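Chromosome partition protein Smc (Pyrococcus yayanosii, PDB 5XEI) is an ATP-binding SMC protein with a head ATPase, long coiled coil and hinge, probably required for chromosome condensation and partitioning. Local coordinates at residues 224-238 with 298-312. Sequence-based numbering, arbitrary orientation.
Sequences LERARVALLLGEIKR and LEVLRKEIEDMEAEI
L231 enters a hole formed by L298, L301, R302 and I305 on the antiparallel helix 298-312, and its two methyls divide the work. CD1 rests on the aliphatic part of R302, 3.8 Å from R302 CG, while CD2 meets I305 CD1, the side chains crossing at about a right angle. A branched leucine suits this place, reaching two neighbours at once. Two turns earlier, L224 does the same among I305, M308, E309 and I312: chi1 (176°) sets CG anti to the backbone N, and the second torsion spreads CD1 toward E309 CG and I305 CG2, CD2 toward I312 CD1. Flexible M308, bent at chi2 and chi3, brings SD and CE over the L224 backbone. Knobs return from the other helix. I305 pushes CD1 against the backbone of A227, whose small CB leaves room for it; L301 CD1 packs on the L231 backbone and A230 CB. L298 fits among L231, G234, E235 and R238; G234, without a side chain, lets L298 CD1 come to 4.0 Å from its CA, and R238 slides past L298 in the opposite direction, R238 CG 3.5 Å from L298 CD2 and its guanidinium face over CD2. Beside the apolar row, extended R228 carries NH2 to 3.8 Å from E309 OE1, a long, weak salt bridge, planes 87° apart; NH1 makes a hydrogen-bonded salt bridge to E225 OE2. L287 and I288 pack on another side of helix 170-246. The segment axes approach to 9.5 Å at 155°, and the reciprocal knobs make this the knobs-into-holes packing of an antiparallel coiled coil, in the SMC arm away from the head, probably at its joint.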
ATOM      1  N   LEU A 224     -14.475  68.899  -3.508  1.00 56.68           N
ATOM      2  CA  LEU A 224     -15.202  69.657  -2.499  1.00 54.69           C
ATOM      3  C   LEU A 224     -14.284  70.592  -1.713  1.00 57.94           C
ATOM      4  O   LEU A 224     -14.709  71.680  -1.314  1.00 51.23           O
ATOM      5  CB  LEU A 224     -15.939  68.708  -1.550  1.00 51.93           C
ATOM      6  CG  LEU A 224     -16.673  69.378  -0.387  1.00 51.10           C
ATOM      7  CD1 LEU A 224     -17.736  70.329  -0.904  1.00 53.31           C
ATOM      8  CD2 LEU A 224     -17.274  68.333   0.539  1.00 53.59           C
ATOM      9  N   GLU A 225     -13.024  70.218  -1.495  1.00 56.38           N
ATOM     10  CA  GLU A 225     -12.228  71.093  -0.647  1.00 53.01           C
ATOM     11  C   GLU A 225     -11.601  72.245  -1.413  1.00 60.49           C
ATOM     12  O   GLU A 225     -11.513  73.358  -0.882  1.00 58.87           O
ATOM     13  CB  GLU A 225     -11.145  70.311   0.100  1.00 45.26           C
ATOM     14  CG  GLU A 225     -10.687  70.999   1.420  1.00 52.37           C
ATOM     15  CD  GLU A 225     -11.794  71.116   2.516  1.00 57.37           C
ATOM     16  OE1 GLU A 225     -11.479  71.532   3.660  1.00 61.07           O
ATOM     17  OE2 GLU A 225     -12.980  70.804   2.254  1.00 63.40           O
ATOM     18  N   ARG A 226     -11.169  72.025  -2.651  1.00 60.66           N
ATOM     19  CA  ARG A 226     -10.681  73.142  -3.447  1.00 63.60           C
ATOM     20  C   ARG A 226     -11.801  74.164  -3.681  1.00 66.76           C
ATOM     21  O   ARG A 226     -11.609  75.374  -3.506  1.00 63.48           O
ATOM     22  CB  ARG A 226     -10.102  72.616  -4.760  1.00 62.89           C
ATOM     23  CG  ARG A 226      -9.226  71.330  -4.680  1.00 75.61           C
ATOM     24  CD  ARG A 226      -8.390  71.174  -6.004  1.00 75.03           C
ATOM     25  NE  ARG A 226      -7.742  69.860  -6.246  1.00 78.43           N
ATOM     26  CZ  ARG A 226      -8.374  68.729  -6.595  1.00 80.74           C
ATOM     27  NH1 ARG A 226      -9.687  68.737  -6.708  1.00 85.29           N
ATOM     28  NH2 ARG A 226      -7.710  67.581  -6.816  1.00 80.42           N
ATOM     29  N   ALA A 227     -13.003  73.680  -4.004  1.00 63.42           N
ATOM     30  CA  ALA A 227     -14.172  74.551  -4.075  1.00 56.24           C
ATOM     31  C   ALA A 227     -14.389  75.324  -2.779  1.00 59.49           C
ATOM     32  O   ALA A 227     -14.828  76.479  -2.803  1.00 65.70           O
ATOM     33  CB  ALA A 227     -15.413  73.728  -4.415  1.00 49.71           C
ATOM     34  N   ARG A 228     -14.103  74.712  -1.634  1.00 57.96           N
ATOM     35  CA  ARG A 228     -14.249  75.454  -0.387  1.00 59.73           C
ATOM     36  C   ARG A 228     -13.208  76.560  -0.285  1.00 65.13           C
ATOM     37  O   ARG A 228     -13.499  77.656   0.209  1.00 62.95           O
ATOM     38  CB  ARG A 228     -14.155  74.517   0.810  1.00 50.91           C
ATOM     39  CG  ARG A 228     -15.419  73.756   1.040  1.00 50.47           C
ATOM     40  CD  ARG A 228     -15.278  72.798   2.192  1.00 54.36           C
ATOM     41  NE  ARG A 228     -16.515  72.059   2.375  1.00 58.63           N
ATOM     42  CZ  ARG A 228     -16.625  70.962   3.107  1.00 58.58           C
ATOM     43  NH1 ARG A 228     -15.555  70.465   3.724  1.00 57.33           N
ATOM     44  NH2 ARG A 228     -17.807  70.364   3.205  1.00 61.69           N
ATOM     45  N   VAL A 229     -11.990  76.297  -0.757  1.00 64.78           N
ATOM     46  CA  VAL A 229     -10.978  77.344  -0.733  1.00 72.13           C
ATOM     47  C   VAL A 229     -11.324  78.431  -1.750  1.00 76.45           C
ATOM     48  O   VAL A 229     -11.135  79.628  -1.484  1.00 72.31           O
ATOM     49  CB  VAL A 229      -9.578  76.741  -0.970  1.00 69.83           C
ATOM     50  CG1 VAL A 229      -8.536  77.815  -0.917  1.00 76.36           C
ATOM     51  CG2 VAL A 229      -9.262  75.686   0.081  1.00 66.68           C
ATOM     52  N   ALA A 230     -11.869  78.033  -2.906  1.00 75.34           N
ATOM     53  CA  ALA A 230     -12.269  78.983  -3.942  1.00 68.41           C
ATOM     54  C   ALA A 230     -13.344  79.933  -3.435  1.00 73.74           C
ATOM     55  O   ALA A 230     -13.157  81.154  -3.438  1.00 79.77           O
ATOM     56  CB  ALA A 230     -12.767  78.240  -5.180  1.00 60.49           C
ATOM     57  N   LEU A 231     -14.489  79.386  -3.003  1.00 74.67           N
ATOM     58  CA  LEU A 231     -15.556  80.226  -2.461  1.00 75.38           C
ATOM     59  C   LEU A 231     -15.016  81.187  -1.417  1.00 82.45           C
ATOM     60  O   LEU A 231     -15.553  82.283  -1.233  1.00 90.18           O
ATOM     61  CB  LEU A 231     -16.665  79.365  -1.848  1.00 72.26           C
ATOM     62  CG  LEU A 231     -17.536  80.004  -0.754  1.00 72.97           C
ATOM     63  CD1 LEU A 231     -18.446  81.059  -1.340  1.00 85.25           C
ATOM     64  CD2 LEU A 231     -18.356  78.994  -0.004  1.00 68.88           C
ATOM     65  N   LEU A 232     -13.922  80.820  -0.767  1.00 78.72           N
ATOM     66  CA  LEU A 232     -13.415  81.651   0.306  1.00 81.78           C
ATOM     67  C   LEU A 232     -12.530  82.786  -0.212  1.00 89.96           C
ATOM     68  O   LEU A 232     -12.624  83.913   0.286  1.00 94.56           O
ATOM     69  CB  LEU A 232     -12.694  80.768   1.309  1.00 77.94           C
ATOM     70  CG  LEU A 232     -11.856  81.473   2.342  1.00 79.07           C
ATOM     71  CD1 LEU A 232     -12.714  82.478   3.040  1.00 87.41           C
ATOM     72  CD2 LEU A 232     -11.545  80.411   3.305  1.00 78.76           C
ATOM     73  N   LEU A 233     -11.684  82.531  -1.214  1.00 84.87           N
ATOM     74  CA  LEU A 233     -10.924  83.623  -1.818  1.00 82.43           C
ATOM     75  C   LEU A 233     -11.857  84.702  -2.359  1.00 90.01           C
ATOM     76  O   LEU A 233     -11.651  85.897  -2.119  1.00 94.27           O
ATOM     77  CB  LEU A 233     -10.014  83.079  -2.916  1.00 80.30           C
ATOM     78  CG  LEU A 233      -8.834  82.273  -2.385  1.00 88.31           C
ATOM     79  CD1 LEU A 233      -8.053  81.578  -3.492  1.00 88.01           C
ATOM     80  CD2 LEU A 233      -7.938  83.192  -1.608  1.00 80.66           C
ATOM     81  N   GLY A 234     -12.906  84.292  -3.074  1.00 87.84           N
ATOM     82  CA  GLY A 234     -13.940  85.241  -3.449  1.00 90.25           C
ATOM     83  C   GLY A 234     -14.626  85.868  -2.250  1.00 92.49           C
ATOM     84  O   GLY A 234     -14.904  87.070  -2.248  1.00101.09           O
ATOM     85  N   GLU A 235     -14.882  85.073  -1.202  1.00 87.69           N
ATOM     86  CA  GLU A 235     -15.621  85.542  -0.027  1.00 93.24           C
ATOM     87  C   GLU A 235     -14.976  86.745   0.667  1.00102.50           C
ATOM     88  O   GLU A 235     -15.611  87.317   1.565  1.00106.59           O
ATOM     89  CB  GLU A 235     -15.795  84.416   1.012  1.00 90.43           C
ATOM     90  CG  GLU A 235     -17.205  83.797   1.123  1.00 89.83           C
ATOM     91  CD  GLU A 235     -17.344  82.801   2.299  1.00 94.21           C
ATOM     92  OE1 GLU A 235     -16.343  82.558   3.009  1.00 92.03           O
ATOM     93  OE2 GLU A 235     -18.454  82.257   2.522  1.00 97.82           O
ATOM     94  N   ILE A 236     -13.758  87.140   0.305  1.00 97.44           N
ATOM     95  CA  ILE A 236     -13.122  88.319   0.894  1.00 97.18           C
ATOM     96  C   ILE A 236     -12.988  89.448  -0.113  1.00106.85           C
ATOM     97  O   ILE A 236     -13.087  90.612   0.255  1.00110.33           O
ATOM     98  CB  ILE A 236     -11.744  87.984   1.507  1.00 97.57           C
ATOM     99  CG1 ILE A 236     -11.710  86.637   2.225  1.00 98.97           C
ATOM    100  CG2 ILE A 236     -11.263  89.103   2.429  1.00107.32           C
ATOM    101  CD1 ILE A 236     -10.272  86.209   2.403  1.00104.70           C
ATOM    102  N   LYS A 237     -12.699  89.132  -1.384  1.00106.04           N
ATOM    103  CA  LYS A 237     -12.762  90.155  -2.427  1.00106.29           C
ATOM    104  C   LYS A 237     -14.063  90.943  -2.296  1.00108.49           C
ATOM    105  O   LYS A 237     -14.072  92.181  -2.244  1.00108.67           O
ATOM    106  CB  LYS A 237     -12.655  89.526  -3.833  1.00 98.05           C
ATOM    107  CG  LYS A 237     -12.913  90.526  -4.994  1.00105.94           C
ATOM    108  CD  LYS A 237     -14.412  90.663  -5.406  1.00106.12           C
ATOM    109  CE  LYS A 237     -14.740  91.943  -6.226  1.00100.42           C
ATOM    110  NZ  LYS A 237     -14.420  93.254  -5.576  1.00 94.20           N
ATOM    111  N   ARG A 238     -15.169  90.199  -2.223  1.00107.27           N
ATOM    112  CA  ARG A 238     -16.492  90.777  -2.024  1.00107.97           C
ATOM    113  C   ARG A 238     -16.564  91.569  -0.728  1.00111.30           C
ATOM    114  O   ARG A 238     -17.022  92.718  -0.709  1.00116.48           O
ATOM    115  CB  ARG A 238     -17.530  89.659  -2.015  1.00107.12           C
ATOM    116  CG  ARG A 238     -17.540  88.859  -3.286  1.00105.35           C
ATOM    117  CD  ARG A 238     -17.832  89.750  -4.457  1.00103.51           C
ATOM    118  NE  ARG A 238     -18.553  88.991  -5.463  1.00106.99           N
ATOM    119  CZ  ARG A 238     -19.859  88.763  -5.409  1.00105.67           C
ATOM    120  NH1 ARG A 238     -20.578  89.245  -4.404  1.00108.62           N
ATOM    121  NH2 ARG A 238     -20.445  88.050  -6.359  1.00108.25           N
ATOM    122  N   LEU A 298     -19.946  83.759  -6.432  1.00 86.46           N
ATOM    123  CA  LEU A 298     -19.992  83.063  -5.159  1.00 82.94           C
ATOM    124  C   LEU A 298     -21.165  82.101  -5.093  1.00 87.12           C
ATOM    125  O   LEU A 298     -21.012  80.957  -4.654  1.00 89.61           O
ATOM    126  CB  LEU A 298     -20.030  84.067  -4.015  1.00 83.34           C
ATOM    127  CG  LEU A 298     -18.637  84.539  -3.588  1.00 85.34           C
ATOM    128  CD1 LEU A 298     -17.706  84.912  -4.748  1.00 92.28           C
ATOM    129  CD2 LEU A 298     -18.773  85.675  -2.605  1.00 95.98           C
ATOM    130  N   GLU A 299     -22.339  82.524  -5.558  1.00 85.70           N
ATOM    131  CA  GLU A 299     -23.511  81.676  -5.372  1.00 86.03           C
ATOM    132  C   GLU A 299     -23.515  80.446  -6.281  1.00 86.51           C
ATOM    133  O   GLU A 299     -24.190  79.458  -5.966  1.00 88.38           O
ATOM    134  CB  GLU A 299     -24.788  82.495  -5.543  1.00 85.87           C
ATOM    135  CG  GLU A 299     -25.097  83.407  -4.348  1.00 93.21           C
ATOM    136  CD  GLU A 299     -25.403  82.645  -3.042  1.00104.43           C
ATOM    137  OE1 GLU A 299     -24.733  81.638  -2.738  1.00105.96           O
ATOM    138  OE2 GLU A 299     -26.327  83.065  -2.313  1.00107.70           O
ATOM    139  N   VAL A 300     -22.771  80.454  -7.391  1.00 84.32           N
ATOM    140  CA  VAL A 300     -22.635  79.195  -8.123  1.00 83.40           C
ATOM    141  C   VAL A 300     -21.700  78.250  -7.369  1.00 85.23           C
ATOM    142  O   VAL A 300     -21.888  77.025  -7.381  1.00 79.73           O
ATOM    143  CB  VAL A 300     -22.171  79.437  -9.573  1.00 77.69           C
ATOM    144  CG1 VAL A 300     -23.032  80.504 -10.217  1.00 73.42           C
ATOM    145  CG2 VAL A 300     -20.688  79.780  -9.640  1.00 76.13           C
ATOM    146  N   LEU A 301     -20.707  78.798  -6.667  1.00 84.00           N
ATOM    147  CA  LEU A 301     -19.832  77.958  -5.864  1.00 77.94           C
ATOM    148  C   LEU A 301     -20.573  77.360  -4.674  1.00 76.21           C
ATOM    149  O   LEU A 301     -20.302  76.223  -4.283  1.00 78.87           O
ATOM    150  CB  LEU A 301     -18.627  78.769  -5.405  1.00 77.12           C
ATOM    151  CG  LEU A 301     -17.611  78.956  -6.521  1.00 73.97           C
ATOM    152  CD1 LEU A 301     -16.409  79.688  -6.004  1.00 68.08           C
ATOM    153  CD2 LEU A 301     -17.220  77.589  -7.074  1.00 75.45           C
ATOM    154  N   ARG A 302     -21.511  78.100  -4.082  1.00 75.58           N
ATOM    155  CA  ARG A 302     -22.239  77.545  -2.947  1.00 73.19           C
ATOM    156  C   ARG A 302     -23.263  76.511  -3.399  1.00 78.45           C
ATOM    157  O   ARG A 302     -23.486  75.514  -2.705  1.00 83.24           O
ATOM    158  CB  ARG A 302     -22.907  78.657  -2.142  1.00 74.99           C
ATOM    159  CG  ARG A 302     -22.000  79.842  -1.911  1.00 79.16           C
ATOM    160  CD  ARG A 302     -22.356  80.620  -0.655  1.00 95.14           C
ATOM    161  NE  ARG A 302     -23.696  81.198  -0.711  1.00107.75           N
ATOM    162  CZ  ARG A 302     -24.227  81.948   0.252  1.00108.38           C
ATOM    163  NH1 ARG A 302     -23.519  82.224   1.340  1.00106.78           N
ATOM    164  NH2 ARG A 302     -25.461  82.429   0.121  1.00107.56           N
ATOM    165  N   LYS A 303     -23.893  76.720  -4.561  1.00 79.69           N
ATOM    166  CA  LYS A 303     -24.797  75.698  -5.080  1.00 73.95           C
ATOM    167  C   LYS A 303     -24.029  74.440  -5.446  1.00 77.79           C
ATOM    168  O   LYS A 303     -24.500  73.322  -5.195  1.00 79.16           O
ATOM    169  CB  LYS A 303     -25.566  76.222  -6.288  1.00 72.59           C
ATOM    170  N   GLU A 304     -22.829  74.612  -6.012  1.00 76.06           N
ATOM    171  CA  GLU A 304     -22.004  73.480  -6.424  1.00 75.92           C
ATOM    172  C   GLU A 304     -21.390  72.761  -5.226  1.00 75.66           C
ATOM    173  O   GLU A 304     -21.177  71.540  -5.258  1.00 70.11           O
ATOM    174  CB  GLU A 304     -20.917  73.975  -7.362  1.00 73.14           C
ATOM    175  CG  GLU A 304     -19.899  72.942  -7.715  1.00 76.30           C
ATOM    176  CD  GLU A 304     -18.784  73.540  -8.529  1.00 88.48           C
ATOM    177  OE1 GLU A 304     -18.796  74.788  -8.712  1.00 87.06           O
ATOM    178  OE2 GLU A 304     -17.903  72.769  -8.976  1.00 87.66           O
ATOM    179  N   ILE A 305     -21.077  73.501  -4.166  1.00 73.46           N
ATOM    180  CA  ILE A 305     -20.642  72.862  -2.935  1.00 67.91           C
ATOM    181  C   ILE A 305     -21.799  72.083  -2.321  1.00 69.41           C
ATOM    182  O   ILE A 305     -21.653  70.910  -1.954  1.00 68.19           O
ATOM    183  CB  ILE A 305     -20.053  73.915  -1.976  1.00 59.76           C
ATOM    184  CG1 ILE A 305     -18.621  74.259  -2.419  1.00 63.31           C
ATOM    185  CG2 ILE A 305     -20.082  73.439  -0.533  1.00 53.51           C
ATOM    186  CD1 ILE A 305     -17.980  75.455  -1.713  1.00 58.37           C
ATOM    187  N   GLU A 306     -22.980  72.701  -2.258  1.00 68.59           N
ATOM    188  CA  GLU A 306     -24.154  72.006  -1.745  1.00 72.53           C
ATOM    189  C   GLU A 306     -24.375  70.692  -2.488  1.00 73.42           C
ATOM    190  O   GLU A 306     -24.734  69.674  -1.884  1.00 66.55           O
ATOM    191  CB  GLU A 306     -25.384  72.911  -1.854  1.00 73.66           C
ATOM    192  CG  GLU A 306     -26.642  72.344  -1.203  1.00 78.19           C
ATOM    193  CD  GLU A 306     -27.927  73.017  -1.686  1.00 82.03           C
ATOM    194  OE1 GLU A 306     -28.390  73.987  -1.043  1.00 88.95           O
ATOM    195  OE2 GLU A 306     -28.485  72.573  -2.712  1.00 80.58           O
ATOM    196  N   ASP A 307     -24.136  70.693  -3.802  1.00 74.64           N
ATOM    197  CA  ASP A 307     -24.289  69.478  -4.594  1.00 71.30           C
ATOM    198  C   ASP A 307     -23.227  68.450  -4.219  1.00 72.34           C
ATOM    199  O   ASP A 307     -23.543  67.312  -3.848  1.00 70.43           O
ATOM    200  CB  ASP A 307     -24.223  69.811  -6.086  1.00 66.66           C
ATOM    201  N   MET A 308     -21.954  68.839  -4.317  1.00 71.64           N
ATOM    202  CA  MET A 308     -20.865  67.923  -4.001  1.00 62.64           C
ATOM    203  C   MET A 308     -21.045  67.321  -2.616  1.00 59.56           C
ATOM    204  O   MET A 308     -20.831  66.122  -2.419  1.00 59.77           O
ATOM    205  CB  MET A 308     -19.541  68.663  -4.106  1.00 60.69           C
ATOM    206  CG  MET A 308     -18.377  67.799  -4.505  1.00 64.23           C
ATOM    207  SD  MET A 308     -17.242  68.700  -5.591  1.00 72.35           S
ATOM    208  CE  MET A 308     -17.342  70.344  -4.875  1.00 63.49           C
ATOM    209  N   GLU A 309     -21.485  68.131  -1.654  1.00 65.26           N
ATOM    210  CA  GLU A 309     -21.812  67.602  -0.336  1.00 63.89           C
ATOM    211  C   GLU A 309     -22.974  66.622  -0.388  1.00 68.43           C
ATOM    212  O   GLU A 309     -23.102  65.764   0.493  1.00 67.97           O
ATOM    213  CB  GLU A 309     -22.160  68.733   0.617  1.00 64.54           C
ATOM    214  CG  GLU A 309     -21.043  69.707   0.886  1.00 68.40           C
ATOM    215  CD  GLU A 309     -21.425  70.690   1.980  1.00 70.40           C
ATOM    216  OE1 GLU A 309     -21.589  70.250   3.134  1.00 79.33           O
ATOM    217  OE2 GLU A 309     -21.590  71.891   1.692  1.00 70.57           O
ATOM    218  N   ALA A 310     -23.844  66.742  -1.387  1.00 70.85           N
ATOM    219  CA  ALA A 310     -24.970  65.822  -1.458  1.00 64.78           C
ATOM    220  C   ALA A 310     -24.547  64.467  -2.018  1.00 68.25           C
ATOM    221  O   ALA A 310     -24.907  63.427  -1.456  1.00 69.95           O
ATOM    222  CB  ALA A 310     -26.097  66.432  -2.288  1.00 61.80           C
ATOM    223  N   GLU A 311     -23.779  64.440  -3.108  1.00 61.30           N
ATOM    224  CA  GLU A 311     -23.418  63.142  -3.654  1.00 63.12           C
ATOM    225  C   GLU A 311     -22.358  62.440  -2.828  1.00 67.72           C
ATOM    226  O   GLU A 311     -22.194  61.220  -2.958  1.00 68.16           O
ATOM    227  CB  GLU A 311     -22.963  63.262  -5.101  1.00 67.30           C
ATOM    228  CG  GLU A 311     -22.110  64.458  -5.386  1.00 73.92           C
ATOM    229  CD  GLU A 311     -22.225  64.868  -6.838  1.00 79.56           C
ATOM    230  OE1 GLU A 311     -22.017  63.992  -7.716  1.00 81.26           O
ATOM    231  OE2 GLU A 311     -22.545  66.054  -7.091  1.00 76.70           O
ATOM    232  N   ILE A 312     -21.653  63.165  -1.965  1.00 63.04           N
ATOM    233  CA  ILE A 312     -20.918  62.459  -0.929  1.00 58.49           C
ATOM    234  C   ILE A 312     -21.896  61.760   0.001  1.00 60.95           C
ATOM    235  O   ILE A 312     -21.683  60.606   0.382  1.00 66.64           O
ATOM    236  CB  ILE A 312     -19.969  63.407  -0.177  1.00 55.00           C
ATOM    237  CG1 ILE A 312     -18.831  63.834  -1.101  1.00 61.22           C
ATOM    238  CG2 ILE A 312     -19.392  62.735   1.054  1.00 48.36           C
ATOM    239  CD1 ILE A 312     -17.703  64.547  -0.386  1.00 56.42           C
TER